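Local coordinates for protein monoglyceride lipase (Saccharomyces cerevisiae, PDB 4ZWN) that hydrolyses monoacylglycerols to free fatty acids and glycerol, preferring monounsaturated substrates, and also takes part in the breakdown of fatty acid ethyl esters, at residues A[295-305]-A[312-320]. The protein carries 2 engineered substitutions. Sequence-based numbering, arbitrary orientation.
Sequences KLYPGARHSIF and VFNTVFNDM
Val316 sits between two aromatic rings and gives one methyl to each. Val316 CG2 stands over the centre of the Tyr297 ring, 3.7 Å from the centroid, a textbook CH-pi contact. Val316 CG1, anti to the backbone N (chi1 167°), lies over a face of Phe305, 3.5 Å from that ring's centroid and displaced toward its rim. Met320 SD approaches the same ring obliquely, 3.4 Å from Phe305 CE1, in a Met-aromatic contact. Aliphatic packing fills in the rest: Ile304 CD1 reaches Val316 CG1 at 3.9 Å, and one turn earlier on the helix Val312 CG1 meets Ala300 CB at 3.7 Å. Phe313 turns its ring edge to the Phe305 carbonyl, with CE1 3.2 Å from O.

One hydrogen bond spans the contact. Tyr297 OH donates to the anti lone pair of Asp319 OD2 at 2.6 Å, and the carboxylate meets the ring at its edge, the two planes 32° apart. The aliphatic part of Lys295 lies beside that carboxylate, while its NZ makes a salt bridge with Glu293.

Strand residues 295-297, on edge strand 292-297 of the main sheet, run nearly antiparallel (170°) to residues 312-320 of helix 310-326. After a type II beta turn from Tyr297 to Ala300, the loop bears His302, probably the charge-relay histidine, hydrogen-bonded through ND1 to Asp272 OD2: the strand-loop-helix ending characteristic of the alpha/beta-hydrolase fold.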
loop_
_atom_site.group_PDB
_atom_site.type_symbol
_atom_site.label_atom_id
_atom_site.label_comp_id
_atom_site.label_asym_id
_atom_site.label_seq_id
_atom_site.Cartn_x
_atom_site.Cartn_y
_atom_site.Cartn_z
ATOM N N LYS A 295 15.687 -0.299 1.253
ATOM C CA LYS A 295 16.247 -0.973 0.089
ATOM C C LYS A 295 15.846 -0.249 -1.193
ATOM O O LYS A 295 14.662 -0.039 -1.462
ATOM C CB LYS A 295 15.799 -2.437 0.032
ATOM C CG LYS A 295 16.514 -3.351 1.016
ATOM C CD LYS A 295 16.158 -4.815 0.776
ATOM C CE LYS A 295 16.866 -5.734 1.763
ATOM N NZ LYS A 295 18.347 -5.589 1.683
ATOM N N LEU A 296 16.847 0.145 -1.971
ATOM C CA LEU A 296 16.616 0.784 -3.257
ATOM C C LEU A 296 16.936 -0.206 -4.364
ATOM O O LEU A 296 17.932 -0.928 -4.286
ATOM C CB LEU A 296 17.467 2.048 -3.397
ATOM C CG LEU A 296 17.141 3.174 -2.414
ATOM C CD1 LEU A 296 18.111 4.332 -2.572
ATOM C CD2 LEU A 296 15.711 3.645 -2.614
ATOM N N TYR A 297 16.096 -0.245 -5.394
ATOM C CA TYR A 297 16.262 -1.238 -6.451
ATOM C C TYR A 297 16.556 -0.600 -7.805
ATOM O O TYR A 297 15.702 0.072 -8.381
ATOM C CB TYR A 297 15.019 -2.123 -6.539
ATOM C CG TYR A 297 14.791 -2.945 -5.293
ATOM C CD1 TYR A 297 15.301 -4.231 -5.184
ATOM C CD2 TYR A 297 14.075 -2.431 -4.219
ATOM C CE1 TYR A 297 15.100 -4.987 -4.043
ATOM C CE2 TYR A 297 13.869 -3.177 -3.074
ATOM C CZ TYR A 297 14.385 -4.455 -2.992
ATOM O OH TYR A 297 14.184 -5.203 -1.858
ATOM N N PRO A 298 17.743 -0.849 -8.310
ATOM C CA PRO A 298 18.171 -0.312 -9.589
ATOM C C PRO A 298 17.386 -0.867 -10.737
ATOM O O PRO A 298 17.141 -2.035 -10.796
ATOM C CB PRO A 298 19.604 -0.774 -9.676
ATOM C CG PRO A 298 20.016 -0.926 -8.281
ATOM C CD PRO A 298 18.841 -1.480 -7.593
ATOM N N GLY A 299 16.980 -0.001 -11.644
ATOM C CA GLY A 299 16.190 -0.392 -12.776
ATOM C C GLY A 299 14.732 -0.526 -12.480
ATOM O O GLY A 299 13.948 -0.812 -13.336
ATOM N N ALA A 300 14.349 -0.328 -11.244
ATOM C CA ALA A 300 12.961 -0.478 -10.903
ATOM C C ALA A 300 12.267 0.848 -10.812
ATOM O O ALA A 300 12.872 1.849 -10.713
ATOM C CB ALA A 300 12.798 -1.284 -9.648
ATOM N N ARG A 301 10.968 0.821 -10.909
ATOM C CA ARG A 301 10.174 1.999 -11.013
ATOM C C ARG A 301 9.168 1.977 -9.904
ATOM O O ARG A 301 9.419 1.427 -8.877
ATOM C CB ARG A 301 9.499 2.045 -12.364
ATOM C CG ARG A 301 10.463 2.381 -13.464
ATOM C CD ARG A 301 9.816 2.700 -14.775
ATOM N NE ARG A 301 10.822 2.909 -15.801
ATOM C CZ ARG A 301 10.599 3.022 -17.104
ATOM N NH1 ARG A 301 9.403 2.947 -17.613
ATOM N NH2 ARG A 301 11.603 3.189 -17.910
ATOM N N HIS A 302 8.032 2.595 -10.099
ATOM C CA HIS A 302 7.030 2.657 -9.039
ATOM C C HIS A 302 6.343 1.438 -8.418
ATOM O O HIS A 302 6.464 1.203 -7.218
ATOM C CB HIS A 302 5.923 3.591 -9.524
ATOM C CG HIS A 302 5.010 4.061 -8.433
ATOM N ND1 HIS A 302 5.478 4.606 -7.259
ATOM C CD2 HIS A 302 3.661 4.068 -8.343
ATOM C CE1 HIS A 302 4.453 4.931 -6.487
ATOM N NE2 HIS A 302 3.337 4.612 -7.123
ATOM N N SER A 303 5.619 0.672 -9.228
ATOM C CA SER A 303 4.837 -0.459 -8.721
ATOM C C SER A 303 5.693 -1.724 -8.727
ATOM O O SER A 303 5.493 -2.612 -9.557
ATOM C CB SER A 303 3.570 -0.692 -9.548
ATOM O OG SER A 303 2.692 0.415 -9.461
ATOM N N ILE A 304 6.632 -1.810 -7.790
ATOM C CA ILE A 304 7.611 -2.894 -7.773
ATOM C C ILE A 304 7.042 -4.224 -7.278
ATOM O O ILE A 304 7.577 -5.288 -7.586
ATOM C CB ILE A 304 8.826 -2.525 -6.901
ATOM C CG1 ILE A 304 8.381 -2.180 -5.477
ATOM C CG2 ILE A 304 9.589 -1.364 -7.519
ATOM C CD1 ILE A 304 9.525 -1.837 -4.540
ATOM N N PHE A 305 5.956 -4.161 -6.516
ATOM C CA PHE A 305 5.364 -5.356 -5.924
ATOM C C PHE A 305 4.198 -5.913 -6.729
ATOM O O PHE A 305 3.609 -6.924 -6.348
ATOM C CB PHE A 305 4.877 -5.064 -4.502
ATOM C CG PHE A 305 5.924 -5.247 -3.447
ATOM C CD1 PHE A 305 6.272 -6.515 -3.017
ATOM C CD2 PHE A 305 6.539 -4.151 -2.864
ATOM C CE1 PHE A 305 7.230 -6.691 -2.038
ATOM C CE2 PHE A 305 7.494 -4.319 -1.883
ATOM C CZ PHE A 305 7.836 -5.593 -1.468
ATOM N N VAL A 312 12.477 -7.748 -11.540
ATOM C CA VAL A 312 12.312 -6.797 -10.449
ATOM C C VAL A 312 11.485 -7.383 -9.306
ATOM O O VAL A 312 11.885 -7.307 -8.145
ATOM C CB VAL A 312 11.650 -5.496 -10.934
ATOM C CG1 VAL A 312 11.242 -4.631 -9.748
ATOM C CG2 VAL A 312 12.588 -4.739 -11.857
ATOM N N PHE A 313 10.344 -7.979 -9.641
ATOM C CA PHE A 313 9.439 -8.508 -8.626
ATOM C C PHE A 313 10.095 -9.592 -7.782
ATOM O O PHE A 313 9.945 -9.607 -6.561
ATOM C CB PHE A 313 8.164 -9.064 -9.263
ATOM C CG PHE A 313 7.220 -9.686 -8.269
ATOM C CD1 PHE A 313 6.346 -8.897 -7.539
ATOM C CD2 PHE A 313 7.217 -11.055 -8.055
ATOM C CE1 PHE A 313 5.484 -9.460 -6.618
ATOM C CE2 PHE A 313 6.359 -11.622 -7.135
ATOM C CZ PHE A 313 5.490 -10.823 -6.415
ATOM N N ASN A 314 10.813 -10.499 -8.436
ATOM C CA ASN A 314 11.485 -11.584 -7.733
ATOM C C ASN A 314 12.497 -11.063 -6.723
ATOM O O ASN A 314 12.520 -11.509 -5.578
ATOM C CB ASN A 314 12.170 -12.526 -8.726
ATOM C CG ASN A 314 11.176 -13.328 -9.544
ATOM O OD1 ASN A 314 10.057 -13.589 -9.100
ATOM N ND2 ASN A 314 11.578 -13.720 -10.748
ATOM N N THR A 315 13.321 -10.112 -7.152
ATOM C CA THR A 315 14.313 -9.494 -6.277
ATOM C C THR A 315 13.640 -8.779 -5.110
ATOM O O THR A 315 14.061 -8.898 -3.957
ATOM C CB THR A 315 15.188 -8.483 -7.047
ATOM O OG1 THR A 315 15.779 -9.122 -8.186
ATOM C CG2 THR A 315 16.282 -7.925 -6.147
ATOM N N VAL A 316 12.580 -8.042 -5.425
ATOM C CA VAL A 316 11.863 -7.260 -4.429
ATOM C C VAL A 316 11.108 -8.153 -3.443
ATOM O O VAL A 316 11.189 -7.952 -2.230
ATOM C CB VAL A 316 10.887 -6.274 -5.107
ATOM C CG1 VAL A 316 9.925 -5.696 -4.103
ATOM C CG2 VAL A 316 11.665 -5.157 -5.796
ATOM N N PHE A 317 10.394 -9.152 -3.957
ATOM C CA PHE A 317 9.617 -10.042 -3.098
ATOM C C PHE A 317 10.496 -10.926 -2.218
ATOM O O PHE A 317 10.155 -11.195 -1.065
ATOM C CB PHE A 317 8.684 -10.930 -3.922
ATOM C CG PHE A 317 8.024 -12.011 -3.112
ATOM C CD1 PHE A 317 6.972 -11.711 -2.263
ATOM C CD2 PHE A 317 8.470 -13.322 -3.181
ATOM C CE1 PHE A 317 6.369 -12.701 -1.508
ATOM C CE2 PHE A 317 7.873 -14.313 -2.425
ATOM C CZ PHE A 317 6.821 -14.002 -1.587
ATOM N N ASN A 318 11.615 -11.392 -2.764
ATOM C CA ASN A 318 12.523 -12.234 -1.994
ATOM C C ASN A 318 13.079 -11.503 -0.783
ATOM O O ASN A 318 13.268 -12.102 0.277
ATOM C CB ASN A 318 13.671 -12.743 -2.866
ATOM C CG ASN A 318 13.237 -13.846 -3.805
ATOM O OD1 ASN A 318 12.183 -14.458 -3.614
ATOM N ND2 ASN A 318 14.047 -14.110 -4.825
ATOM N N ASP A 319 13.337 -10.209 -0.933
ATOM C CA ASP A 319 13.829 -9.422 0.189
ATOM C C ASP A 319 12.747 -9.309 1.257
ATOM O O ASP A 319 13.032 -9.388 2.451
ATOM C CB ASP A 319 14.289 -8.038 -0.272
ATOM C CG ASP A 319 15.605 -8.084 -1.026
ATOM O OD1 ASP A 319 16.319 -9.105 -0.913
ATOM O OD2 ASP A 319 15.931 -7.101 -1.726
ATOM N N MET A 320 11.504 -9.141 0.821
ATOM C CA MET A 320 10.383 -9.057 1.748
ATOM C C MET A 320 10.143 -10.400 2.432
ATOM O O MET A 320 9.910 -10.460 3.641
ATOM C CB MET A 320 9.119 -8.598 1.020
ATOM C CG MET A 320 7.862 -8.661 1.871
ATOM S SD MET A 320 6.432 -7.945 1.043
ATOM C CE MET A 320 5.120 -8.408 2.174
#